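Side-chain contacts in transcription termination factor FttA (PDB 2XR1), which probably terminates archaeal transcription as a zinc-dependent nuclease, cutting nascent RNA at the exit channel of RNA polymerase and degrading the released RNA: residues Leu311-Val316 / Pro462-Asn467; Tyr356-Thr361 / Ala367-Pro372; Leu508-Ser511 / Gly517-Met520; Lys524-Ala527 / Arg531-Leu534. One frame throughout, in Å; residues are numbered along the deposited sequence.

Contact 1: Leu311-Val316 / Pro462-Asn467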
loop_
_atom_site.group_PDB
_atom_site.type_symbol
_atom_site.label_atom_id
_atom_site.label_comp_id
_atom_site.label_asym_id
_atom_site.label_seq_id
_atom_site.Cartn_x
_atom_site.Cartn_y
_atom_site.Cartn_z
ATOM N N LEU B 311 -5.501 15.809 23.524
ATOM C CA LEU B 311 -6.163 14.836 24.360
ATOM C C LEU B 311 -5.255 14.455 25.471
ATOM O O LEU B 311 -4.059 14.231 25.252
ATOM C CB LEU B 311 -6.437 13.587 23.566
ATOM C CG LEU B 311 -7.093 13.779 22.210
ATOM C CD1 LEU B 311 -7.257 12.368 21.622
ATOM C CD2 LEU B 311 -8.405 14.546 22.344
ATOM N N ASP B 312 -5.799 14.320 26.669
ATOM C CA ASP B 312 -5.023 13.846 27.799
ATOM C C ASP B 312 -4.860 12.316 27.789
ATOM O O ASP B 312 -5.652 11.568 27.165
ATOM C CB ASP B 312 -5.660 14.317 29.091
ATOM C CG ASP B 312 -5.496 15.841 29.306
ATOM O OD1 ASP B 312 -4.376 16.295 29.585
ATOM O OD2 ASP B 312 -6.481 16.613 29.217
ATOM N N TYR B 313 -3.820 11.843 28.485
ATOM C CA TYR B 313 -3.685 10.421 28.728
ATOM C C TYR B 313 -5.010 9.820 29.233
ATOM O O TYR B 313 -5.742 10.452 30.043
ATOM C CB TYR B 313 -2.623 10.161 29.770
ATOM C CG TYR B 313 -1.222 10.547 29.405
ATOM C CD1 TYR B 313 -0.766 10.478 28.099
ATOM C CD2 TYR B 313 -0.314 10.907 30.382
ATOM C CE1 TYR B 313 0.554 10.810 27.776
ATOM C CE2 TYR B 313 0.989 11.208 30.063
ATOM C CZ TYR B 313 1.419 11.162 28.764
ATOM O OH TYR B 313 2.735 11.510 28.435
ATOM N N GLU B 314 -5.278 8.588 28.783
ATOM C CA GLU B 314 -6.387 7.757 29.291
ATOM C C GLU B 314 -7.792 8.226 28.908
ATOM O O GLU B 314 -8.770 7.794 29.480
ATOM C CB GLU B 314 -6.303 7.584 30.814
ATOM C CG GLU B 314 -5.106 6.777 31.286
ATOM C CD GLU B 314 -5.209 6.383 32.776
ATOM O OE1 GLU B 314 -6.266 6.647 33.454
ATOM O OE2 GLU B 314 -4.219 5.811 33.281
ATOM N N GLU B 315 -7.879 9.084 27.916
ATOM C CA GLU B 315 -9.121 9.693 27.521
ATOM C C GLU B 315 -9.451 9.040 26.177
ATOM O O GLU B 315 -8.772 9.316 25.180
ATOM C CB GLU B 315 -8.880 11.186 27.411
ATOM C CG GLU B 315 -10.036 12.060 27.015
ATOM C CD GLU B 315 -9.729 13.552 27.291
ATOM O OE1 GLU B 315 -8.880 14.164 26.574
ATOM O OE2 GLU B 315 -10.323 14.104 28.250
ATOM N N VAL B 316 -10.449 8.137 26.198
ATOM C CA VAL B 316 -10.861 7.355 25.047
ATOM C C VAL B 316 -11.665 8.208 24.101
ATOM O O VAL B 316 -12.684 8.738 24.484
ATOM C CB VAL B 316 -11.768 6.151 25.444
ATOM C CG1 VAL B 316 -12.086 5.322 24.228
ATOM C CG2 VAL B 316 -11.098 5.306 26.510
ATOM N N PRO B 462 2.509 20.100 34.880
ATOM C CA PRO B 462 2.921 19.276 36.012
ATOM C C PRO B 462 2.403 17.826 35.990
ATOM O O PRO B 462 3.137 16.927 36.385
ATOM C CB PRO B 462 2.364 20.050 37.214
ATOM C CG PRO B 462 1.312 20.954 36.663
ATOM C CD PRO B 462 1.735 21.285 35.298
ATOM N N GLU B 463 1.154 17.625 35.556
ATOM C CA GLU B 463 0.513 16.285 35.443
ATOM C C GLU B 463 1.237 15.332 34.491
ATOM O O GLU B 463 0.980 14.155 34.513
ATOM C CB GLU B 463 -0.919 16.408 34.913
ATOM C CG GLU B 463 -2.047 16.296 35.916
ATOM C CD GLU B 463 -2.253 17.541 36.670
ATOM O OE1 GLU B 463 -1.194 18.094 37.072
ATOM O OE2 GLU B 463 -3.440 17.954 36.867
ATOM N N TYR B 464 2.123 15.840 33.637
ATOM C CA TYR B 464 2.832 15.006 32.680
ATOM C C TYR B 464 4.206 14.586 33.166
ATOM O O TYR B 464 4.897 13.820 32.493
ATOM C CB TYR B 464 2.860 15.671 31.281
ATOM C CG TYR B 464 1.503 15.528 30.646
ATOM C CD1 TYR B 464 1.189 14.403 29.899
ATOM C CD2 TYR B 464 0.491 16.462 30.881
ATOM C CE1 TYR B 464 -0.068 14.220 29.366
ATOM C CE2 TYR B 464 -0.788 16.289 30.350
ATOM C CZ TYR B 464 -1.057 15.160 29.590
ATOM O OH TYR B 464 -2.305 14.919 29.055
ATOM N N LEU B 465 4.561 15.031 34.355
ATOM C CA LEU B 465 5.754 14.593 35.075
ATOM C C LEU B 465 5.397 13.515 36.124
ATOM O O LEU B 465 4.236 13.421 36.548
ATOM C CB LEU B 465 6.334 15.790 35.838
ATOM C CG LEU B 465 6.583 17.071 35.056
ATOM C CD1 LEU B 465 6.852 18.267 35.960
ATOM C CD2 LEU B 465 7.745 16.832 34.084
ATOM N N ASN B 466 6.394 12.767 36.599
ATOM C CA ASN B 466 6.183 11.810 37.687
ATOM C C ASN B 466 5.962 12.525 39.023
ATOM O O ASN B 466 6.228 13.716 39.137
ATOM C CB ASN B 466 7.333 10.786 37.765
ATOM C CG ASN B 466 8.664 11.410 38.188
ATOM O OD1 ASN B 466 8.717 12.237 39.082
ATOM N ND2 ASN B 466 9.739 10.999 37.551
ATOM N N ASN B 467 5.482 11.794 40.025
ATOM C CA ASN B 467 5.173 12.356 41.356
ATOM C C ASN B 467 6.279 13.187 42.015
ATOM O O ASN B 467 6.009 14.185 42.689
ATOM C CB ASN B 467 4.811 11.231 42.342
ATOM C CG ASN B 467 3.343 10.807 42.261
ATOM O OD1 ASN B 467 2.749 10.750 41.187
ATOM N ND2 ASN B 467 2.742 10.539 43.440
HETATM O O HOH W 1 4.717 13.034 29.728
#
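The phenol oxygen of Tyr464 is gripped twice by the type II turn Asp312-Glu315: Tyr464 OH donates to Asp312 OD1 at 2.5 Å and accepts a weak bond from Tyr313 N, 3.5 Å from Tyr464 OH. It reaches OD1 on the anti side; Asp312 OD1 lies at the edge of the Tyr464 ring, near its plane, and carboxylate and ring planes are only 23° apart. Beside this, an edge of Tyr464 faces Tyr313 in an edge-to-face pair, with ring centroids 4.6 Å apart and planes at 60°. The edge is formed by CD1 and CE1 of Tyr464, of which CE1 stands over one face of Tyr313, displaced toward the rim. A water donates to both Tyr313 OH (2.8 Å) and the backbone oxygen Tyr464 O (2.9 Å), while Tyr313 OH also hydrogen-bonds Ser336 O. The turn is braced from within by Asp312 N, which donates to Glu315 OE1 at 3.1 Å. Pro270 and Pro271 of helix 270-290 pack on Tyr464. The contact thus joins the metallo-beta-lactamase region to the beta-CASP region through a buried tyrosine, whose hydroxyl is held by one short bond and one weak one; donation to Asp312 OD1 would probably favour the ionised acid.

Contact 2: Tyr356-Thr361 / Ala367-Pro372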
loop_
_atom_site.group_PDB
_atom_site.type_symbol
_atom_site.label_atom_id
_atom_site.label_comp_id
_atom_site.label_asym_id
_atom_site.label_seq_id
_atom_site.Cartn_x
_atom_site.Cartn_y
_atom_site.Cartn_z
ATOM N N TYR B 356 9.636 5.377 23.452
ATOM C CA TYR B 356 9.275 5.153 24.816
ATOM C C TYR B 356 10.418 4.703 25.671
ATOM O O TYR B 356 11.416 4.214 25.150
ATOM C CB TYR B 356 8.190 4.106 24.906
ATOM C CG TYR B 356 8.545 2.716 24.469
ATOM C CD1 TYR B 356 8.395 2.321 23.132
ATOM C CD2 TYR B 356 8.933 1.759 25.399
ATOM C CE1 TYR B 356 8.688 1.022 22.741
ATOM C CE2 TYR B 356 9.213 0.452 25.045
ATOM C CZ TYR B 356 9.100 0.084 23.709
ATOM O OH TYR B 356 9.363 -1.210 23.337
ATOM N N LYS B 357 10.253 4.831 26.991
ATOM C CA LYS B 357 11.206 4.312 27.951
ATOM C C LYS B 357 10.510 3.568 29.080
ATOM O O LYS B 357 9.861 4.166 29.941
ATOM C CB LYS B 357 12.070 5.433 28.529
ATOM C CG LYS B 357 13.210 4.911 29.400
ATOM C CD LYS B 357 14.478 5.788 29.317
ATOM C CE LYS B 357 15.635 5.338 30.239
ATOM N NZ LYS B 357 16.434 4.199 29.694
ATOM N N TYR B 358 10.718 2.256 29.094
ATOM C CA TYR B 358 10.148 1.377 30.096
ATOM C C TYR B 358 10.973 1.371 31.330
ATOM O O TYR B 358 11.551 0.382 31.657
ATOM C CB TYR B 358 10.031 -0.038 29.524
ATOM C CG TYR B 358 9.180 -0.990 30.327
ATOM C CD1 TYR B 358 7.977 -0.582 30.878
ATOM C CD2 TYR B 358 9.561 -2.320 30.497
ATOM C CE1 TYR B 358 7.213 -1.446 31.608
ATOM C CE2 TYR B 358 8.784 -3.200 31.209
ATOM C CZ TYR B 358 7.610 -2.744 31.766
ATOM O OH TYR B 358 6.801 -3.562 32.467
ATOM N N GLU B 359 11.035 2.502 32.011
ATOM C CA GLU B 359 11.836 2.641 33.220
ATOM C C GLU B 359 11.483 3.951 33.846
ATOM O O GLU B 359 11.218 4.870 33.152
ATOM C CB GLU B 359 13.320 2.617 32.925
ATOM C CG GLU B 359 14.173 2.695 34.208
ATOM C CD GLU B 359 15.646 3.061 33.940
ATOM O OE1 GLU B 359 16.058 3.107 32.742
ATOM O OE2 GLU B 359 16.402 3.288 34.933
ATOM N N LYS B 360 11.437 4.034 35.163
ATOM C CA LYS B 360 11.151 5.308 35.839
ATOM C C LYS B 360 12.402 6.167 35.765
ATOM O O LYS B 360 13.464 5.708 36.102
ATOM C CB LYS B 360 10.788 5.098 37.318
ATOM C CG LYS B 360 9.916 6.255 37.913
ATOM C CD LYS B 360 10.539 6.854 39.204
ATOM C CE LYS B 360 9.479 7.393 40.165
ATOM N NZ LYS B 360 9.990 7.397 41.559
ATOM N N THR B 361 12.257 7.420 35.349
ATOM C CA THR B 361 13.385 8.322 35.160
ATOM C C THR B 361 13.209 9.512 36.086
ATOM O O THR B 361 12.227 9.562 36.825
ATOM C CB THR B 361 13.493 8.762 33.676
ATOM O OG1 THR B 361 12.289 9.429 33.262
ATOM C CG2 THR B 361 13.759 7.523 32.775
ATOM N N ALA B 367 6.940 3.837 30.597
ATOM C CA ALA B 367 6.023 3.610 29.520
ATOM C C ALA B 367 4.973 2.623 30.007
ATOM O O ALA B 367 5.284 1.742 30.826
ATOM C CB ALA B 367 6.801 3.060 28.298
ATOM N N VAL B 368 3.750 2.758 29.517
ATOM C CA VAL B 368 2.640 1.886 29.897
ATOM C C VAL B 368 2.542 0.711 28.913
ATOM O O VAL B 368 2.612 0.876 27.692
ATOM C CB VAL B 368 1.266 2.671 29.962
ATOM C CG1 VAL B 368 0.032 1.706 29.824
ATOM C CG2 VAL B 368 1.217 3.507 31.192
ATOM N N ASN B 369 2.372 -0.486 29.455
ATOM C CA ASN B 369 2.102 -1.670 28.650
ATOM C C ASN B 369 0.939 -2.534 29.164
ATOM O O ASN B 369 0.925 -3.726 28.933
ATOM C CB ASN B 369 3.379 -2.475 28.479
ATOM C CG ASN B 369 3.899 -3.040 29.752
ATOM O OD1 ASN B 369 3.395 -2.757 30.873
ATOM N ND2 ASN B 369 4.949 -3.892 29.605
ATOM N N LYS B 370 -0.034 -1.927 29.847
ATOM C CA LYS B 370 -1.271 -2.605 30.318
ATOM C C LYS B 370 -2.413 -1.977 29.536
ATOM O O LYS B 370 -2.497 -0.769 29.475
ATOM C CB LYS B 370 -1.485 -2.322 31.782
ATOM C CG LYS B 370 -2.112 -3.448 32.574
ATOM N N PHE B 371 -3.233 -2.763 28.867
ATOM C CA PHE B 371 -4.325 -2.198 28.057
ATOM C C PHE B 371 -5.495 -3.140 28.156
ATOM O O PHE B 371 -5.307 -4.276 28.467
ATOM C CB PHE B 371 -3.947 -2.018 26.569
ATOM C CG PHE B 371 -2.588 -1.439 26.334
ATOM C CD1 PHE B 371 -2.390 -0.096 26.373
ATOM C CD2 PHE B 371 -1.507 -2.263 26.043
ATOM C CE1 PHE B 371 -1.117 0.452 26.122
ATOM C CE2 PHE B 371 -0.266 -1.753 25.815
ATOM C CZ PHE B 371 -0.058 -0.370 25.851
ATOM N N PRO B 372 -6.716 -2.678 27.894
ATOM C CA PRO B 372 -7.791 -3.663 28.033
ATOM C C PRO B 372 -7.606 -4.815 27.075
ATOM O O PRO B 372 -7.856 -5.947 27.490
ATOM C CB PRO B 372 -9.066 -2.863 27.705
ATOM C CG PRO B 372 -8.689 -1.437 27.971
ATOM C CD PRO B 372 -7.237 -1.340 27.580
#
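Ala367 fits against the backbone and side chains of 356-358, and this is the close-packed half of the contact. Ala367 N donates to Lys357 O over 3.0 Å, nearly straight at 164°, although it approaches from above the carbonyl plane. The same oxygen takes a weak bond from Glu359 N, which closes an inverse gamma turn centred on Tyr358. The methyl Ala367 CB lies 3.8 Å from Tyr356 CB and equally near the ring carbon CD2 of that tyrosine; Tyr592 and Ile338 also touch Ala367, burying it. The other half is looser and partly exposed. With CG anti to the backbone N (chi1 -167°), the ring of Tyr358 comes nearer the partner segment, Ala367 O lying at its edge (CD1 to O 3.6 Å). The Tyr358 side chain crosses Asn369 at about a right angle, with ring and amide planes 55° apart and Tyr358 OH 3.4 Å from Asn369 ND2. That amide nitrogen has a definite hydrogen bond to Tyr592 O, so Tyr592 of helix 586-594 probably helps to position Asn369. Tyr356 OH bonds Ser379 OG, and the Tyr356 side chain is about 5 Å from that of zinc ligand His332 (nearest atoms). Both segments belong to the loop between strands 348-352 and 376-380, which also carries the bridging ligand Asp355, in the two-zinc site of the metallo-beta-lactamase fold.

Contact 3: Leu508-Ser511 / Gly517-Met520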
loop_
_atom_site.group_PDB
_atom_site.type_symbol
_atom_site.label_atom_id
_atom_site.label_comp_id
_atom_site.label_asym_id
_atom_site.label_seq_id
_atom_site.Cartn_x
_atom_site.Cartn_y
_atom_site.Cartn_z
ATOM N N LEU B 508 25.070 23.327 27.492
ATOM C CA LEU B 508 24.039 22.561 26.807
ATOM C C LEU B 508 23.637 23.375 25.602
ATOM O O LEU B 508 23.338 24.553 25.725
ATOM C CB LEU B 508 22.837 22.297 27.704
ATOM C CG LEU B 508 22.967 21.005 28.524
ATOM C CD1 LEU B 508 24.403 20.694 28.787
ATOM C CD2 LEU B 508 22.205 21.057 29.843
ATOM N N ALA B 509 23.685 22.778 24.427
ATOM C CA ALA B 509 23.394 23.527 23.217
ATOM C C ALA B 509 22.886 22.605 22.147
ATOM O O ALA B 509 23.225 21.410 22.106
ATOM C CB ALA B 509 24.616 24.274 22.720
ATOM N N THR B 510 22.132 23.216 21.251
ATOM C CA THR B 510 21.403 22.551 20.200
ATOM C C THR B 510 22.226 22.592 18.898
ATOM O O THR B 510 23.004 23.527 18.693
ATOM C CB THR B 510 20.016 23.271 20.122
ATOM O OG1 THR B 510 18.998 22.348 20.531
ATOM C CG2 THR B 510 19.698 23.885 18.768
ATOM N N SER B 511 22.083 21.628 17.995
ATOM C CA SER B 511 21.139 20.520 18.098
ATOM C C SER B 511 21.809 19.257 18.577
ATOM O O SER B 511 22.983 19.070 18.444
ATOM C CB SER B 511 20.483 20.248 16.745
ATOM O OG SER B 511 21.452 20.210 15.740
ATOM N N GLY B 517 22.978 24.303 14.412
ATOM C CA GLY B 517 22.556 25.044 15.590
ATOM C C GLY B 517 23.737 25.687 16.277
ATOM O O GLY B 517 24.868 25.588 15.807
ATOM N N PRO B 518 23.481 26.372 17.389
ATOM C CA PRO B 518 24.540 27.082 18.090
ATOM C C PRO B 518 25.681 26.172 18.593
ATOM O O PRO B 518 26.791 26.659 18.794
ATOM C CB PRO B 518 23.794 27.743 19.264
ATOM C CG PRO B 518 22.531 26.931 19.415
ATOM C CD PRO B 518 22.169 26.561 18.025
ATOM N N VAL B 519 25.434 24.874 18.785
ATOM C CA VAL B 519 26.493 23.990 19.279
ATOM C C VAL B 519 27.673 23.936 18.292
ATOM O O VAL B 519 28.814 23.657 18.658
ATOM C CB VAL B 519 25.970 22.564 19.618
ATOM C CG1 VAL B 519 25.757 21.716 18.369
ATOM C CG2 VAL B 519 26.916 21.872 20.577
ATOM N N MET B 520 27.379 24.201 17.032
ATOM C CA MET B 520 28.411 24.285 16.027
ATOM C C MET B 520 29.271 25.552 16.168
ATOM O O MET B 520 30.474 25.514 15.913
ATOM C CB MET B 520 27.794 24.147 14.637
ATOM C CG MET B 520 27.251 22.736 14.351
ATOM S SD MET B 520 28.489 21.425 14.625
ATOM C CE MET B 520 28.218 21.052 16.349
#
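Thr510 O accepts the one hydrogen bond across this contact, from Val519 N at 2.8 Å with an angle of 162° at the hydrogen; the donor is tilted 24° from the carbonyl plane. Gly517 CA makes a longer C-H...O approach to the same oxygen, 3.5 Å from Thr510 O. Two apolar contacts flank this bond: Ala509 CB meets Val519 CB at 3.8 Å, and Thr510 CG2 lies 3.7 Å from Pro518 CD. The branches of Val519 divide the work, CG1 lying by Thr510 O and CG2, anti to the backbone N, by Ala509.

Partners beyond the two segments probably help to position these groups. Thr510 OG1 bonds Ala418 O, Ser511 OG bonds Gly516 O just before the second segment, and Gly517 N donates to Glu290 OE2. Ala509 is paired through its backbone with Ile416 and Ala418, while Val415 and Pro417 of the neighbouring strand pack on Val519. The peptide between Thr510 and Ser511 is modelled cis, and Gly517 has a positive phi of 95°; both lie where the chain reverses. The result is a strand-loop-helix unit in which the first turn of helix 518-526 returns against the end of strand 506-509, a strand of the parallel sheet in the alpha/beta fold of the beta-CASP domain.

Contact 4: Lys524-Ala527 / Arg531-Leu534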
loop_
_atom_site.group_PDB
_atom_site.type_symbol
_atom_site.label_atom_id
_atom_site.label_comp_id
_atom_site.label_asym_id
_atom_site.label_seq_id
_atom_site.Cartn_x
_atom_site.Cartn_y
_atom_site.Cartn_z
ATOM N N LYS B 524 33.009 25.162 16.852
ATOM C CA LYS B 524 33.945 25.779 15.931
ATOM C C LYS B 524 35.042 26.493 16.702
ATOM O O LYS B 524 36.160 26.620 16.201
ATOM C CB LYS B 524 33.232 26.731 14.980
ATOM N N ALA B 525 34.744 26.924 17.927
ATOM C CA ALA B 525 35.682 27.729 18.713
ATOM C C ALA B 525 36.347 26.991 19.874
ATOM O O ALA B 525 37.416 27.385 20.292
ATOM C CB ALA B 525 34.992 28.990 19.222
ATOM N N PHE B 526 35.743 25.940 20.405
ATOM C CA PHE B 526 36.343 25.247 21.563
ATOM C C PHE B 526 37.040 23.908 21.262
ATOM O O PHE B 526 37.677 23.319 22.141
ATOM C CB PHE B 526 35.286 25.042 22.657
ATOM C CG PHE B 526 34.793 26.322 23.282
ATOM C CD1 PHE B 526 35.672 27.363 23.587
ATOM C CD2 PHE B 526 33.460 26.488 23.586
ATOM C CE1 PHE B 526 35.203 28.525 24.163
ATOM C CE2 PHE B 526 33.006 27.671 24.158
ATOM C CZ PHE B 526 33.876 28.677 24.443
ATOM N N ALA B 527 36.940 23.447 20.021
ATOM C CA ALA B 527 37.427 22.128 19.643
ATOM C C ALA B 527 38.962 22.005 19.644
ATOM O O ALA B 527 39.479 20.891 19.743
ATOM C CB ALA B 527 36.851 21.732 18.277
ATOM N N ARG B 531 42.086 20.643 26.666
ATOM C CA ARG B 531 41.587 20.812 28.022
ATOM C C ARG B 531 40.070 20.616 28.049
ATOM O O ARG B 531 39.532 20.103 29.028
ATOM C CB ARG B 531 42.006 22.213 28.565
ATOM N N ASN B 532 39.400 20.986 26.956
ATOM C CA ASN B 532 37.945 20.899 26.846
ATOM C C ASN B 532 37.426 19.490 26.624
ATOM O O ASN B 532 38.205 18.564 26.377
ATOM C CB ASN B 532 37.466 21.758 25.685
ATOM C CG ASN B 532 37.721 23.223 25.906
ATOM O OD1 ASN B 532 37.664 23.710 27.037
ATOM N ND2 ASN B 532 37.998 23.941 24.824
ATOM N N THR B 533 36.102 19.333 26.696
ATOM C CA THR B 533 35.457 18.049 26.506
ATOM C C THR B 533 34.127 18.143 25.769
ATOM O O THR B 533 33.370 19.099 25.941
ATOM C CB THR B 533 35.190 17.387 27.842
ATOM O OG1 THR B 533 36.416 17.296 28.574
ATOM C CG2 THR B 533 34.626 15.976 27.638
ATOM N N LEU B 534 33.842 17.128 24.954
ATOM C CA LEU B 534 32.607 17.081 24.212
ATOM C C LEU B 534 31.814 15.873 24.685
ATOM O O LEU B 534 32.254 14.747 24.468
ATOM C CB LEU B 534 32.907 16.970 22.712
ATOM C CG LEU B 534 31.691 16.900 21.778
ATOM C CD1 LEU B 534 31.025 18.251 21.752
ATOM C CD2 LEU B 534 32.120 16.436 20.382
#
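Asn532 points its amide at the last turn of helix 518-526, where Phe526 lies, and so ties the helix to the start of the next strand in a beta-alpha-beta crossover of the beta-CASP domain. The two CA atoms, Phe526 CA and Asn532 CA, are 7.0 Å apart, close enough for one side chain to span the gap. Both CA-CB bonds aim across the contact, but the two side chains then diverge. In Asn532, CG lies beside the backbone N (chi1 -65°), which carries the amide group across to the helix. The phenylalanine ring instead swings off from its CB and packs on Ile413 and on Val415 of strand 414-417. What remains between the two side chains is a single near approach, Phe526 CB to Asn532 ND2 at 3.6 Å, so the ring packs against the sheet, while CB is the part of the side chain that approaches the asparagine.

The amide has partners at both ends. Asn532 OD1 accepts from Ile413 N, just before strand 414-417, while ND2 faces the helix. With one end taken by a backbone N-H and the other by a backbone carbonyl, the amide is fixed in its rotation and its nitrogen and oxygen are told apart. Beyond it, Thr533 points away and Thr533 OG1 hydrogen-bonds Thr407 OG1, while its backbone pairs with Ile413 and Val415 as strand 533-536 enters the sheet. On the helix side, Asn532 ND2 donates to Phe526 O at 2.8 Å, the donor lying in the carbonyl plane on a lone pair and the acceptor only 11° out of the amide plane.

Overall arrangement
Along the chain, contact 2 is nested inside the loop closed by contact 1, and contacts 3 and 4 follow in series. Contacts 1 and 2 have centres 13 Å apart and touch directly, Asn466 ND2 lying 3.0 Å from Thr361 O; contact 1 spans the metallo-beta-lactamase and beta-CASP regions, whereas contact 2 stays within the former, next to the zinc site. Contacts 3 and 4 are also 13 Å apart, centre to centre, and share helix 518-526, one at each end, against the six-stranded parallel sheet. The two pairs are separated by 30 to 40 Å between centres, so the pairs lie in distant parts of the chain: the zinc-site side with its domain junction, and the beta-CASP sheet.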